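Local coordinates for protein alkaline phosphatase (Thermus thermophilus, PDB 7KWD) that probably hydrolyses phosphate monoesters at alkaline pH as a homodimeric metalloenzyme that uses zinc and magnesium ions, at residues A[81-86]-A[313-318]. Numbering follows the deposited sequence.
With ZN (zinc ion), chain E.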
loop_
_atom_site.group_PDB
_atom_site.type_symbol
_atom_site.label_atom_id
_atom_site.label_comp_id
_atom_site.label_asym_id
_atom_site.label_seq_id
_atom_site.Cartn_x
_atom_site.Cartn_y
_atom_site.Cartn_z
ATOM N N GLY A 81 1.736 -12.410 -5.284
ATOM C CA GLY A 81 2.718 -11.896 -4.361
ATOM C C GLY A 81 2.991 -10.434 -4.696
ATOM O O GLY A 81 2.128 -9.703 -5.146
ATOM N N LEU A 82 4.239 -10.056 -4.438
ATOM C CA LEU A 82 4.630 -8.670 -4.359
ATOM C C LEU A 82 5.929 -8.488 -5.115
ATOM O O LEU A 82 6.823 -9.346 -5.023
ATOM C CB LEU A 82 4.847 -8.253 -2.908
ATOM C CG LEU A 82 3.647 -8.218 -1.971
ATOM C CD1 LEU A 82 4.101 -7.834 -0.547
ATOM C CD2 LEU A 82 2.611 -7.281 -2.504
ATOM N N ILE A 83 6.055 -7.367 -5.828
ATOM C CA ILE A 83 7.337 -7.009 -6.411
ATOM C C ILE A 83 7.877 -5.730 -5.785
ATOM O O ILE A 83 7.135 -4.772 -5.550
ATOM C CB ILE A 83 7.273 -6.864 -7.938
ATOM C CG1 ILE A 83 6.118 -5.956 -8.354
ATOM C CG2 ILE A 83 7.178 -8.241 -8.623
ATOM C CD1 ILE A 83 6.293 -5.495 -9.770
ATOM N N ASN A 84 9.200 -5.706 -5.572
ATOM C CA ASN A 84 9.921 -4.461 -5.318
ATOM C C ASN A 84 10.125 -3.718 -6.638
ATOM O O ASN A 84 10.456 -4.319 -7.669
ATOM C CB ASN A 84 11.267 -4.749 -4.642
ATOM C CG ASN A 84 11.155 -4.826 -3.136
ATOM O OD1 ASN A 84 10.362 -4.108 -2.508
ATOM N ND2 ASN A 84 11.942 -5.703 -2.533
ATOM N N THR A 85 9.903 -2.398 -6.611
ATOM C CA THR A 85 9.877 -1.614 -7.837
ATOM C C THR A 85 11.047 -0.653 -7.970
ATOM O O THR A 85 11.127 0.067 -8.972
ATOM C CB THR A 85 8.587 -0.810 -7.905
ATOM O OG1 THR A 85 8.520 0.043 -6.738
ATOM C CG2 THR A 85 7.405 -1.741 -7.928
ATOM N N TYR A 86 11.920 -0.580 -6.980
ATOM C CA TYR A 86 13.014 0.376 -7.058
ATOM C C TYR A 86 13.873 0.161 -8.303
ATOM O O TYR A 86 14.075 -0.959 -8.786
ATOM C CB TYR A 86 13.874 0.326 -5.808
ATOM C CG TYR A 86 14.416 -1.003 -5.367
ATOM C CD1 TYR A 86 15.619 -1.493 -5.859
ATOM C CD2 TYR A 86 13.777 -1.723 -4.376
ATOM C CE1 TYR A 86 16.141 -2.707 -5.397
ATOM C CE2 TYR A 86 14.279 -2.907 -3.920
ATOM C CZ TYR A 86 15.465 -3.395 -4.434
ATOM O OH TYR A 86 15.963 -4.578 -3.964
ATOM N N ILE A 313 -0.071 -13.056 -16.844
ATOM C CA ILE A 313 0.582 -12.349 -15.746
ATOM C C ILE A 313 -0.121 -11.013 -15.578
ATOM O O ILE A 313 -0.199 -10.243 -16.538
ATOM C CB ILE A 313 2.086 -12.128 -16.018
ATOM C CG1 ILE A 313 2.806 -13.459 -16.172
ATOM C CG2 ILE A 313 2.693 -11.259 -14.895
ATOM C CD1 ILE A 313 4.327 -13.332 -16.344
ATOM N N VAL A 314 -0.591 -10.722 -14.365
ATOM C CA VAL A 314 -1.196 -9.433 -14.023
ATOM C C VAL A 314 -0.301 -8.769 -12.986
ATOM O O VAL A 314 -0.043 -9.339 -11.918
ATOM C CB VAL A 314 -2.630 -9.591 -13.505
ATOM C CG1 VAL A 314 -3.297 -8.241 -13.325
ATOM C CG2 VAL A 314 -3.418 -10.427 -14.472
ATOM N N VAL A 315 0.180 -7.569 -13.294
ATOM C CA VAL A 315 1.210 -6.952 -12.477
ATOM C C VAL A 315 1.040 -5.443 -12.498
ATOM O O VAL A 315 0.701 -4.847 -13.533
ATOM C CB VAL A 315 2.616 -7.342 -12.978
ATOM C CG1 VAL A 315 2.875 -6.730 -14.336
ATOM C CG2 VAL A 315 3.692 -6.949 -11.951
ATOM N N SER A 316 1.294 -4.826 -11.355
ATOM C CA SER A 316 1.460 -3.381 -11.306
ATOM C C SER A 316 2.938 -3.049 -11.458
ATOM O O SER A 316 3.798 -3.769 -10.926
ATOM C CB SER A 316 0.937 -2.818 -9.984
ATOM O OG SER A 316 1.320 -1.450 -9.879
ATOM N N ASP A 317 3.251 -1.950 -12.175
ATOM C CA ASP A 317 4.665 -1.595 -12.332
ATOM C C ASP A 317 5.220 -0.743 -11.199
ATOM O O ASP A 317 6.439 -0.696 -11.024
ATOM C CB ASP A 317 4.917 -0.905 -13.682
ATOM C CG ASP A 317 4.297 0.446 -13.790
ATOM O OD1 ASP A 317 3.306 0.766 -13.091
ATOM O OD2 ASP A 317 4.807 1.216 -14.630
ATOM N N HIS A 318 4.359 -0.079 -10.436
ATOM C CA HIS A 318 4.707 0.651 -9.221
ATOM C C HIS A 318 3.414 1.295 -8.723
ATOM O O HIS A 318 2.431 1.417 -9.469
ATOM C CB HIS A 318 5.739 1.760 -9.454
ATOM C CG HIS A 318 5.323 2.670 -10.550
ATOM N ND1 HIS A 318 4.388 3.669 -10.367
ATOM C CD2 HIS A 318 5.608 2.655 -11.863
ATOM C CE1 HIS A 318 4.151 4.258 -11.516
ATOM N NE2 HIS A 318 4.894 3.671 -12.432
HETATM ZN ZN ZN E . 4.304 3.333 -14.573
#
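Ile83 and Thr85 reach across to segment 313-318 of strand 310-325 with methyl groups, and the contact is made by van der Waals packing. The CD1 tip of Ile83 comes close to the carbonyl O of Ser316, at 3.2 Å, and lies 3.7 Å from CG2 of Val315, the two side chains crossing at about a right angle. The CG1-CD1 arm of isoleucine, extended at chi2 (163°), gives it the length to cross the gap, while beta-branched valine offers a compact methyl to meet it. Two residues further along, CG2 of Thr85 rests 3.4 Å from the Asp317 carbonyl O. CG2 stands anti to threonine's own carbonyl carbon, which turns the methyl to the backbone that carries two metal ligands. The two strands are not direct neighbours: strand 438-443 runs antiparallel to both, in the central beta-sheet region of the alkaline phosphatase fold, and Val438 touches Ile83, Thr85 and Ser316. Next along the broken strand 310-325, Asp317 OD2 and His318 NE2 each bind zinc at 2.2 Å. Asp47 and Ser95 complete the zinc site; Ser95 is predicted to form the phosphoserine intermediate. Behind these ligands, Gly48 N donates to Asp317 OD1, helping to orient the carboxylate, and His433 stacks on the His318 ring. Serine suits position 316, where its short side chain is buried and OG hydrogen-bonds to Phe49 O. Phe102 of helix 95-104 packs against Ile83 and Val315.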